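Local coordinates for protein probable glutamine synthetase (Pseudomonas aeruginosa, PDB 4HPP) that belongs to the glutamine synthetase family, combining an N-terminal domain with a catalytic domain that holds a magnesium ion and glutamic acid, at residues S46-T49 and L53-E56; L178-Y181 and Y186-T189; L271-A276 and L350-L355; Y91-L96 and A198-V203. All coordinates share one frame; numbering follows the deposited sequence.

Interaction 1 of 4, residues S46-T49 and L53-E56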
loop_
_atom_site.group_PDB
_atom_site.type_symbol
_atom_site.label_atom_id
_atom_site.label_comp_id
_atom_site.label_asym_id
_atom_site.label_seq_id
_atom_site.Cartn_x
_atom_site.Cartn_y
_atom_site.Cartn_z
ATOM N N SER A 46 -36.105 13.801 -25.403
ATOM C CA SER A 46 -35.804 15.109 -25.977
ATOM C C SER A 46 -36.411 16.278 -25.176
ATOM O O SER A 46 -36.055 17.445 -25.401
ATOM C CB SER A 46 -36.240 15.169 -27.437
ATOM O OG SER A 46 -35.755 14.042 -28.154
ATOM N N SER A 47 -37.272 15.988 -24.210
ATOM C CA SER A 47 -37.652 17.049 -23.286
ATOM C C SER A 47 -36.833 17.051 -21.984
ATOM O O SER A 47 -37.212 17.781 -21.058
ATOM C CB SER A 47 -39.158 17.000 -22.940
ATOM O OG SER A 47 -40.011 16.773 -24.063
ATOM N N LEU A 48 -35.772 16.229 -21.854
ATOM C CA LEU A 48 -34.980 16.294 -20.603
ATOM C C LEU A 48 -34.144 17.535 -20.594
ATOM O O LEU A 48 -33.486 17.847 -21.582
ATOM C CB LEU A 48 -34.078 15.089 -20.345
ATOM C CG LEU A 48 -34.654 13.699 -19.992
ATOM C CD1 LEU A 48 -33.678 12.584 -20.341
ATOM C CD2 LEU A 48 -35.088 13.548 -18.552
ATOM N N THR A 49 -34.216 18.233 -19.461
ATOM C CA THR A 49 -33.449 19.434 -19.161
ATOM C C THR A 49 -32.062 19.017 -18.687
ATOM O O THR A 49 -31.847 17.852 -18.398
ATOM C CB THR A 49 -34.110 20.289 -18.030
ATOM O OG1 THR A 49 -34.260 19.494 -16.851
ATOM C CG2 THR A 49 -35.450 20.829 -18.464
ATOM N N LEU A 53 -34.845 16.400 -15.751
ATOM C CA LEU A 53 -36.296 16.410 -15.506
ATOM C C LEU A 53 -37.044 16.710 -16.780
ATOM O O LEU A 53 -36.595 17.482 -17.619
ATOM C CB LEU A 53 -36.700 17.379 -14.364
ATOM C CG LEU A 53 -36.371 16.751 -12.992
ATOM C CD1 LEU A 53 -35.964 17.763 -11.921
ATOM C CD2 LEU A 53 -37.473 15.795 -12.509
ATOM N N ILE A 54 -38.177 16.050 -16.914
ATOM C CA ILE A 54 -39.165 16.342 -17.926
ATOM C C ILE A 54 -40.387 17.017 -17.241
ATOM O O ILE A 54 -40.816 16.597 -16.138
ATOM C CB ILE A 54 -39.580 15.030 -18.592
ATOM C CG1 ILE A 54 -38.444 14.526 -19.501
ATOM C CG2 ILE A 54 -40.839 15.231 -19.404
ATOM C CD1 ILE A 54 -38.462 13.027 -19.774
ATOM N N ASP A 55 -40.919 18.067 -17.876
ATOM C CA ASP A 55 -42.195 18.690 -17.478
ATOM C C ASP A 55 -43.392 18.022 -18.113
ATOM O O ASP A 55 -43.238 17.268 -19.067
ATOM C CB ASP A 55 -42.251 20.149 -17.900
ATOM C CG ASP A 55 -43.221 20.930 -17.067
ATOM O OD1 ASP A 55 -42.860 21.223 -15.917
ATOM O OD2 ASP A 55 -44.350 21.207 -17.527
ATOM N N GLU A 56 -44.591 18.322 -17.605
ATOM C CA GLU A 56 -45.842 17.962 -18.310
ATOM C C GLU A 56 -46.047 18.812 -19.598
ATOM O O GLU A 56 -46.861 18.467 -20.464
ATOM C CB GLU A 56 -47.047 18.068 -17.367
ATOM C CG GLU A 56 -47.278 19.472 -16.801
ATOM C CD GLU A 56 -48.587 19.608 -16.016
ATOM O OE1 GLU A 56 -48.509 19.732 -14.772
ATOM O OE2 GLU A 56 -49.691 19.592 -16.624
HETATM O O HOH W 1 -38.903 19.335 -19.685
#

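Interaction 2 of 4, residues L178-Y181 and Y186-T189. With MG (magnesium ion), chain B; GLU (glutamic acid), chain D.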
loop_
_atom_site.group_PDB
_atom_site.type_symbol
_atom_site.label_atom_id
_atom_site.label_comp_id
_atom_site.label_asym_id
_atom_site.label_seq_id
_atom_site.Cartn_x
_atom_site.Cartn_y
_atom_site.Cartn_z
ATOM N N LEU A 178 -2.910 22.703 -26.182
ATOM C CA LEU A 178 -2.204 23.809 -25.519
ATOM C C LEU A 178 -2.806 24.107 -24.149
ATOM O O LEU A 178 -4.021 24.018 -23.991
ATOM C CB LEU A 178 -2.258 25.048 -26.435
ATOM C CG LEU A 178 -3.597 25.541 -27.017
ATOM C CD1 LEU A 178 -4.070 26.815 -26.317
ATOM C CD2 LEU A 178 -3.520 25.791 -28.520
ATOM N N PRO A 179 -1.980 24.468 -23.157
ATOM C CA PRO A 179 -2.587 25.050 -21.906
ATOM C C PRO A 179 -3.139 26.417 -22.244
ATOM O O PRO A 179 -2.553 27.112 -23.081
ATOM C CB PRO A 179 -1.408 25.245 -20.976
ATOM C CG PRO A 179 -0.235 25.398 -21.925
ATOM C CD PRO A 179 -0.505 24.569 -23.166
ATOM N N GLU A 180 -4.294 26.776 -21.676
ATOM C CA GLU A 180 -4.946 28.059 -21.978
ATOM C C GLU A 180 -4.843 29.049 -20.777
ATOM O O GLU A 180 -4.059 28.856 -19.826
ATOM C CB GLU A 180 -6.423 27.822 -22.317
ATOM C CG GLU A 180 -6.768 27.923 -23.789
ATOM C CD GLU A 180 -6.911 29.342 -24.293
ATOM O OE1 GLU A 180 -7.167 29.516 -25.498
ATOM O OE2 GLU A 180 -6.785 30.289 -23.498
ATOM N N TYR A 181 -5.692 30.073 -20.793
ATOM C CA TYR A 181 -5.519 31.209 -19.876
ATOM C C TYR A 181 -5.842 30.826 -18.424
ATOM O O TYR A 181 -5.078 31.152 -17.532
ATOM C CB TYR A 181 -6.197 32.528 -20.429
ATOM C CG TYR A 181 -6.005 33.736 -19.573
ATOM C CD1 TYR A 181 -4.724 34.120 -19.144
ATOM C CD2 TYR A 181 -7.104 34.505 -19.161
ATOM C CE1 TYR A 181 -4.532 35.217 -18.319
ATOM C CE2 TYR A 181 -6.939 35.608 -18.328
ATOM C CZ TYR A 181 -5.665 35.956 -17.905
ATOM O OH TYR A 181 -5.511 37.050 -17.093
ATOM N N TYR A 186 -7.147 23.766 -20.654
ATOM C CA TYR A 186 -6.510 23.300 -21.899
ATOM C C TYR A 186 -7.428 23.446 -23.109
ATOM O O TYR A 186 -8.628 23.610 -22.978
ATOM C CB TYR A 186 -6.086 21.853 -21.769
ATOM C CG TYR A 186 -5.117 21.720 -20.625
ATOM C CD1 TYR A 186 -3.743 21.846 -20.860
ATOM C CD2 TYR A 186 -5.573 21.577 -19.287
ATOM C CE1 TYR A 186 -2.840 21.781 -19.850
ATOM C CE2 TYR A 186 -4.653 21.486 -18.261
ATOM C CZ TYR A 186 -3.283 21.594 -18.559
ATOM O OH TYR A 186 -2.314 21.531 -17.587
ATOM N N GLU A 187 -6.823 23.452 -24.286
ATOM C CA GLU A 187 -7.555 23.530 -25.525
ATOM C C GLU A 187 -6.992 22.523 -26.522
ATOM O O GLU A 187 -5.777 22.396 -26.709
ATOM C CB GLU A 187 -7.496 24.931 -26.094
ATOM C CG GLU A 187 -8.460 25.139 -27.268
ATOM C CD GLU A 187 -8.312 26.498 -27.968
ATOM O OE1 GLU A 187 -8.999 26.741 -28.983
ATOM O OE2 GLU A 187 -7.535 27.343 -27.508
ATOM N N VAL A 188 -7.895 21.790 -27.139
ATOM C CA VAL A 188 -7.521 20.973 -28.265
ATOM C C VAL A 188 -8.332 21.384 -29.522
ATOM O O VAL A 188 -9.525 21.694 -29.434
ATOM C CB VAL A 188 -7.594 19.481 -27.936
ATOM C CG1 VAL A 188 -8.984 19.083 -27.442
ATOM C CG2 VAL A 188 -7.182 18.661 -29.157
ATOM N N THR A 189 -7.645 21.458 -30.661
ATOM C CA THR A 189 -8.252 21.871 -31.906
ATOM C C THR A 189 -7.987 20.729 -32.892
ATOM O O THR A 189 -7.030 19.916 -32.753
ATOM C CB THR A 189 -7.657 23.188 -32.466
ATOM O OG1 THR A 189 -6.266 23.015 -32.635
ATOM C CG2 THR A 189 -7.817 24.391 -31.568
HETATM MG MG MG B . -8.670 29.541 -27.026
HETATM N N GLU D . -11.838 31.334 -22.967
HETATM C CA GLU D . -12.414 32.307 -23.981
HETATM C C GLU D . -13.911 32.123 -24.321
HETATM O O GLU D . -14.748 31.921 -23.449
HETATM C CB GLU D . -11.602 32.263 -25.269
HETATM C CG GLU D . -10.224 32.849 -25.128
HETATM C CD GLU D . -9.383 32.596 -26.336
HETATM O OE1 GLU D . -9.057 33.589 -27.004
HETATM O OE2 GLU D . -9.068 31.415 -26.624
HETATM O OXT GLU D . -14.336 32.158 -25.481
#

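Interaction 3 of 4, residues L271-A276 and L350-L355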
loop_
_atom_site.group_PDB
_atom_site.type_symbol
_atom_site.label_atom_id
_atom_site.label_comp_id
_atom_site.label_asym_id
_atom_site.label_seq_id
_atom_site.Cartn_x
_atom_site.Cartn_y
_atom_site.Cartn_z
ATOM N N LEU A 271 -25.196 38.084 -38.109
ATOM C CA LEU A 271 -25.275 39.284 -37.250
ATOM C C LEU A 271 -26.721 39.698 -36.898
ATOM O O LEU A 271 -27.017 39.968 -35.745
ATOM C CB LEU A 271 -24.468 40.473 -37.816
ATOM C CG LEU A 271 -22.947 40.221 -37.814
ATOM C CD1 LEU A 271 -22.125 41.479 -37.859
ATOM C CD2 LEU A 271 -22.477 39.413 -36.607
ATOM N N ALA A 272 -27.621 39.719 -37.874
ATOM C CA ALA A 272 -28.968 40.241 -37.637
ATOM C C ALA A 272 -29.744 39.326 -36.713
ATOM O O ALA A 272 -30.563 39.794 -35.893
ATOM C CB ALA A 272 -29.685 40.412 -38.937
ATOM N N HIS A 273 -29.432 38.032 -36.809
ATOM C CA HIS A 273 -30.055 37.025 -35.968
ATOM C C HIS A 273 -29.327 36.650 -34.714
ATOM O O HIS A 273 -29.878 35.922 -33.890
ATOM C CB HIS A 273 -30.340 35.772 -36.782
ATOM C CG HIS A 273 -31.332 35.999 -37.898
ATOM N ND1 HIS A 273 -32.657 36.168 -37.673
ATOM C CD2 HIS A 273 -31.146 36.126 -39.273
ATOM C CE1 HIS A 273 -33.278 36.371 -38.844
ATOM N NE2 HIS A 273 -32.352 36.338 -39.821
ATOM N N LEU A 274 -28.114 37.133 -34.513
ATOM C CA LEU A 274 -27.380 36.723 -33.290
ATOM C C LEU A 274 -28.166 36.728 -31.970
ATOM O O LEU A 274 -27.983 35.797 -31.180
ATOM C CB LEU A 274 -26.011 37.444 -33.097
ATOM C CG LEU A 274 -24.799 36.517 -33.295
ATOM C CD1 LEU A 274 -23.512 37.305 -33.363
ATOM C CD2 LEU A 274 -24.730 35.473 -32.183
ATOM N N PRO A 275 -29.008 37.770 -31.698
ATOM C CA PRO A 275 -29.619 37.675 -30.347
ATOM C C PRO A 275 -30.481 36.435 -30.183
ATOM O O PRO A 275 -30.645 35.964 -29.064
ATOM C CB PRO A 275 -30.428 39.003 -30.176
ATOM C CG PRO A 275 -29.766 39.954 -31.128
ATOM C CD PRO A 275 -29.170 39.126 -32.278
ATOM N N ALA A 276 -30.986 35.889 -31.288
ATOM C CA ALA A 276 -31.737 34.630 -31.248
ATOM C C ALA A 276 -30.790 33.432 -31.194
ATOM O O ALA A 276 -31.069 32.407 -30.513
ATOM C CB ALA A 276 -32.657 34.516 -32.478
ATOM N N LEU A 350 -25.718 28.340 -39.513
ATOM C CA LEU A 350 -25.691 28.250 -40.970
ATOM C C LEU A 350 -27.025 28.739 -41.503
ATOM O O LEU A 350 -27.086 29.245 -42.631
ATOM C CB LEU A 350 -25.409 26.829 -41.440
ATOM C CG LEU A 350 -24.000 26.218 -41.655
ATOM C CD1 LEU A 350 -24.132 24.709 -41.946
ATOM C CD2 LEU A 350 -23.253 26.877 -42.806
ATOM N N ILE A 351 -28.078 28.623 -40.675
ATOM C CA ILE A 351 -29.431 29.060 -41.062
ATOM C C ILE A 351 -29.434 30.572 -41.250
ATOM O O ILE A 351 -29.718 31.064 -42.357
ATOM C CB ILE A 351 -30.552 28.619 -40.065
ATOM C CG1 ILE A 351 -31.047 27.201 -40.388
ATOM C CG2 ILE A 351 -31.778 29.497 -40.221
ATOM C CD1 ILE A 351 -31.747 26.511 -39.249
ATOM N N ALA A 352 -29.092 31.293 -40.176
ATOM C CA ALA A 352 -29.176 32.744 -40.183
ATOM C C ALA A 352 -28.283 33.302 -41.272
ATOM O O ALA A 352 -28.636 34.293 -41.905
ATOM C CB ALA A 352 -28.804 33.324 -38.832
ATOM N N GLY A 353 -27.143 32.649 -41.484
ATOM C CA GLY A 353 -26.234 32.949 -42.591
ATOM C C GLY A 353 -26.956 32.784 -43.904
ATOM O O GLY A 353 -26.945 33.703 -44.742
ATOM N N ARG A 354 -27.600 31.630 -44.080
ATOM C CA ARG A 354 -28.413 31.361 -45.284
ATOM C C ARG A 354 -29.405 32.497 -45.491
ATOM O O ARG A 354 -29.422 33.103 -46.539
ATOM C CB ARG A 354 -29.181 30.024 -45.199
ATOM C CG ARG A 354 -29.129 29.123 -46.442
ATOM C CD ARG A 354 -30.339 28.166 -46.577
ATOM N NE ARG A 354 -30.962 27.676 -45.322
ATOM C CZ ARG A 354 -32.220 27.920 -44.919
ATOM N NH1 ARG A 354 -33.012 28.660 -45.669
ATOM N NH2 ARG A 354 -32.698 27.437 -43.759
ATOM N N LEU A 355 -30.230 32.775 -44.483
ATOM C CA LEU A 355 -31.158 33.902 -44.519
ATOM C C LEU A 355 -30.469 35.232 -44.888
ATOM O O LEU A 355 -31.086 36.123 -45.476
ATOM C CB LEU A 355 -31.824 34.067 -43.154
ATOM C CG LEU A 355 -32.887 33.042 -42.808
ATOM C CD1 LEU A 355 -33.619 33.507 -41.575
ATOM C CD2 LEU A 355 -33.840 32.906 -43.990
#

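Interaction 4 of 4, residues Y91-L96 and A198-V203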
loop_
_atom_site.group_PDB
_atom_site.type_symbol
_atom_site.label_atom_id
_atom_site.label_comp_id
_atom_site.label_asym_id
_atom_site.label_seq_id
_atom_site.Cartn_x
_atom_site.Cartn_y
_atom_site.Cartn_z
ATOM N N TYR A 91 -18.612 3.508 -30.838
ATOM C CA TYR A 91 -20.013 3.972 -30.980
ATOM C C TYR A 91 -20.177 4.681 -32.312
ATOM O O TYR A 91 -19.191 5.093 -32.909
ATOM C CB TYR A 91 -20.419 4.961 -29.824
ATOM C CG TYR A 91 -19.636 6.240 -29.906
ATOM C CD1 TYR A 91 -20.042 7.292 -30.724
ATOM C CD2 TYR A 91 -18.466 6.395 -29.180
ATOM C CE1 TYR A 91 -19.293 8.491 -30.787
ATOM C CE2 TYR A 91 -17.727 7.577 -29.217
ATOM C CZ TYR A 91 -18.127 8.618 -30.043
ATOM O OH TYR A 91 -17.337 9.759 -30.109
ATOM N N LEU A 92 -21.428 4.819 -32.735
ATOM C CA LEU A 92 -21.849 5.466 -33.968
ATOM C C LEU A 92 -22.959 6.501 -33.678
ATOM O O LEU A 92 -23.869 6.252 -32.857
ATOM C CB LEU A 92 -22.468 4.430 -34.920
ATOM C CG LEU A 92 -21.655 3.266 -35.445
ATOM C CD1 LEU A 92 -21.686 2.110 -34.471
ATOM C CD2 LEU A 92 -22.185 2.797 -36.791
ATOM N N HIS A 93 -22.898 7.636 -34.375
ATOM C CA HIS A 93 -23.922 8.651 -34.312
ATOM C C HIS A 93 -25.076 8.181 -35.140
ATOM O O HIS A 93 -24.886 7.512 -36.175
ATOM C CB HIS A 93 -23.420 9.965 -34.839
ATOM C CG HIS A 93 -22.186 10.442 -34.159
ATOM N ND1 HIS A 93 -22.213 11.398 -33.196
ATOM C CD2 HIS A 93 -20.837 10.073 -34.329
ATOM C CE1 HIS A 93 -20.938 11.616 -32.749
ATOM N NE2 HIS A 93 -20.095 10.803 -33.444
ATOM N N GLY A 94 -26.283 8.517 -34.693
ATOM C CA GLY A 94 -27.458 8.049 -35.351
ATOM C C GLY A 94 -28.423 9.195 -35.502
ATOM O O GLY A 94 -28.315 10.235 -34.805
ATOM N N ASN A 95 -29.360 9.007 -36.427
ATOM C CA ASN A 95 -30.488 9.914 -36.555
ATOM C C ASN A 95 -31.746 9.218 -35.967
ATOM O O ASN A 95 -31.864 7.990 -36.064
ATOM C CB ASN A 95 -30.718 10.304 -38.020
ATOM C CG ASN A 95 -29.433 10.605 -38.791
ATOM O OD1 ASN A 95 -28.524 11.287 -38.309
ATOM N ND2 ASN A 95 -29.364 10.101 -40.022
ATOM N N LEU A 96 -32.643 10.006 -35.353
ATOM C CA LEU A 96 -33.945 9.566 -34.825
ATOM C C LEU A 96 -35.050 9.618 -35.865
ATOM O O LEU A 96 -35.235 10.634 -36.558
ATOM C CB LEU A 96 -34.354 10.449 -33.649
ATOM C CG LEU A 96 -33.478 10.393 -32.398
ATOM C CD1 LEU A 96 -33.930 11.407 -31.356
ATOM C CD2 LEU A 96 -33.539 9.016 -31.767
ATOM N N ALA A 198 -18.548 17.663 -39.317
ATOM C CA ALA A 198 -17.949 18.743 -38.507
ATOM C C ALA A 198 -18.569 18.786 -37.094
ATOM O O ALA A 198 -17.826 18.740 -36.117
ATOM C CB ALA A 198 -18.039 20.097 -39.220
ATOM N N ALA A 199 -19.902 18.776 -36.996
ATOM C CA ALA A 199 -20.585 18.594 -35.688
ATOM C C ALA A 199 -20.333 17.235 -34.985
ATOM O O ALA A 199 -20.154 17.191 -33.752
ATOM C CB ALA A 199 -22.069 18.866 -35.808
ATOM N N ASP A 200 -20.285 16.140 -35.750
ATOM C CA ASP A 200 -19.890 14.842 -35.151
ATOM C C ASP A 200 -18.531 14.967 -34.469
ATOM O O ASP A 200 -18.334 14.481 -33.321
ATOM C CB ASP A 200 -19.862 13.720 -36.176
ATOM C CG ASP A 200 -21.238 13.430 -36.773
ATOM O OD1 ASP A 200 -21.305 12.581 -37.687
ATOM O OD2 ASP A 200 -22.247 14.054 -36.344
ATOM N N ARG A 201 -17.618 15.667 -35.150
ATOM C CA ARG A 201 -16.269 15.904 -34.580
ATOM C C ARG A 201 -16.377 16.654 -33.231
ATOM O O ARG A 201 -15.770 16.243 -32.226
ATOM C CB ARG A 201 -15.376 16.609 -35.590
ATOM C CG ARG A 201 -13.912 16.738 -35.245
ATOM C CD ARG A 201 -13.131 16.963 -36.538
ATOM N NE ARG A 201 -13.081 15.712 -37.323
ATOM C CZ ARG A 201 -12.372 15.468 -38.435
ATOM N NH1 ARG A 201 -11.593 16.366 -38.989
ATOM N NH2 ARG A 201 -12.453 14.276 -38.981
ATOM N N ALA A 202 -17.211 17.684 -33.189
ATOM C CA ALA A 202 -17.335 18.434 -31.964
ATOM C C ALA A 202 -17.766 17.442 -30.879
ATOM O O ALA A 202 -17.148 17.369 -29.835
ATOM C CB ALA A 202 -18.322 19.548 -32.141
ATOM N N VAL A 203 -18.740 16.577 -31.165
ATOM C CA VAL A 203 -19.204 15.612 -30.134
ATOM C C VAL A 203 -18.068 14.630 -29.761
ATOM O O VAL A 203 -17.748 14.458 -28.569
ATOM C CB VAL A 203 -20.473 14.826 -30.573
ATOM C CG1 VAL A 203 -20.748 13.636 -29.636
ATOM C CG2 VAL A 203 -21.672 15.749 -30.679
#

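Interaction 1 of 4, residues S46-T49 and L53-E56
S47 meets the returning chain with its backbone: its carbonyl O lies 3.8 Å from I54 CG1 and is also joined to D55 through water. Water 1 donates to S47 O at 2.7 Å and accepts from D55 N at 3.0 Å, so it bridges two backbone groups that do not meet directly. The hydroxyl of S47 is used elsewhere, in a hydrogen bond to S58 OG. At L48 the contact turns apolar. Its CG is anti to the carbonyl carbon (chi1 -70°), which lets the CD2 branch reach I54 CG1 at 3.6 Å and lie equally near the I54 CD1 end; the two branched chains cross obliquely. L48 also packs on Y181 of a neighbouring subunit. Both segments belong to the long connection between strands 39-41 and 66-78 of the N-terminal domain, where the chain turns back within three residues and the two segments come together at L48 and I54 without forming a regular strand pair. T49 closes this turn by gripping one acceptor twice. T49 N donates to L53 O at 3.1 Å in a nearly straight bond (164° at the hydrogen), approaching tilted 26° from the carbonyl plane. T49 OG1 donates to the same L53 O at 3.2 Å, in the carbonyl plane and on a lone pair. T49 CG2 rests 3.6 Å from that oxygen, while M419, H422 and L426 of helix 410-427 cover the threonine side chain.

Interaction 2 of 4, residues L178-Y181 and Y186-T189
E180 OE1 and E187 OE2 come within 3.0 Å of each other because both bind the same magnesium ion, at 2.1 Å and 2.5 Å. OE2 of the bound glutamic acid takes a third position on the metal at 2.0 Å, and E133 from strand 124-137 also binds it. The two protein carboxylates are turned 35° against each other. They arrive by different routes: E187 reaches out in an extended chain, whereas E180 is bent at chi2 (-79°) and its CG passes close to E187 CB. The other oxygen of E180, OE2, accepts from Y181 N at 2.9 Å on its anti lone pair, which restrains rotation of the carboxylate. Further out, L178 lies beside E187 and brings CD1 to 3.7 Å from E187 OE2. The backbone of the antiparallel hairpin is held by a hydrogen-bonded pair, L178 N to E187 O and E187 N to L178 O. On the sheet face away from the metal, P179 CB touches Y186 CE1 at 3.9 Å, and the Y186 hydroxyl is hydrogen-bonded to A152 O. Oxygens this close would be expected to repel one another; the magnesium ion probably offsets that, letting them gather around the glutamic acid carboxylate.

Interaction 3 of 4, residues L271-A276 and L350-L355
The imidazole of H273 is the one flat group in the contact, and two aliphatic residues of the neighbouring helix approach it obliquely, both from the same side of its plane. A352 CB sits near the root of the ring, 3.5 Å from H273 CB and 3.7 Å from CD2. L355 CD1 meets the far end, 3.6 Å from H273 NE2, with CE1 slightly more distant. The H273 and L355 side chains cross at about a right angle, and the CD1 methyl makes the closest approach. H273 holds its CG anti to the carbonyl carbon (chi1 -64°), a setting that sends the ring across to the A352 and L355 side of the other helix. Its ND1 is hydrogen-bonded to D401 OD1, which should fix the rotation of the ring and may polarise it. No hydrogen bond links the two segments; the small alanine side chain permits the CA atoms of H273 and A352 to come within 6.1 Å. Just beyond H273 the first helix is kinked: P275 has no backbone N-H to give, and A276 N bonds instead to H273 O at 2.8 Å. L404 of helix 402-405 fits against both partners, touching H273 and A276 on one and I351 on the other. R354, turned elsewhere, forms salt bridges with E115 and E407. With L274 packed on F333 and P335 of strand 330-336, helix 261-281 is set against the sheet while helix 342-358 flanks it, a local helix-helix contact in the helical layer that backs the sheet of the catalytic domain.

Interaction 4 of 4, residues Y91-L96 and A198-V203
H93 and D200 stack where strand 89-97, in the mixed five-stranded sheet of the N-terminal domain, faces helix 196-216 of the catalytic domain; that sheet is consistent with the beta-grasp type of this family. The tight part is concentrated on one imidazole. The D200 carboxylate lies almost parallel to the H93 ring, 2° between planes, with D200 CG 4.0 Å above the ring plane and over its centre. D200 CB also sits over this face, 4.1 Å from the ring centroid and 13° off the normal, giving a CH-pi contact. V203 comes to the ring edge instead, its CG1 3.7 Å from H93 CE1 and near the ring plane. CG1 can do so because it stands anti to the backbone N of V203 (chi1 168°). The carboxylate is thus stacked on the ring rather than bonded to it: H93 ND1 and D200 OD2 stay 4.1 Å apart. D200 finds its polar partners elsewhere, a salt bridge from OD1 to R109 NH2 and a hydrogen bond between OD2 and H343 NE2, and these two bonds probably keep its plane set against the imidazole. Away from this point the fit is loose. Y91 starts toward the helix, but its side chain comes no nearer than 4.9 Å, and partly exposed N95 no nearer than 7.1 Å, bonding to R109 instead. R201, also partly exposed, leaves the far side of the helix for a salt bridge with E173. Beside the stack, N204 OD1 is hydrogen-bonded to both Y91 OH and H93 NE2.

How the interactions relate
Interactions 2, 3 and 4 are wholly buried at their touching residues, whereas interaction 1 combines buried residues with the exposed L53. Its chemistry is that of a loop, with backbone and hydroxyl bonds, a water and one apolar pair, while interaction 2 is a strand pair ending in metal ligands, interaction 3 is apolar contact between helices, and interaction 4 is a flat stack across two domains. Interactions 1 and 2 lie about 34 Å apart, centre to centre, in one chain, yet meet between subunits: Y181 of one copy packs on L48 of another and bonds to D52 O there. Helices 108-121 and 342-358 connect interactions 3 and 4, and strand 185-194 of interaction 2 leads into helix 196-216.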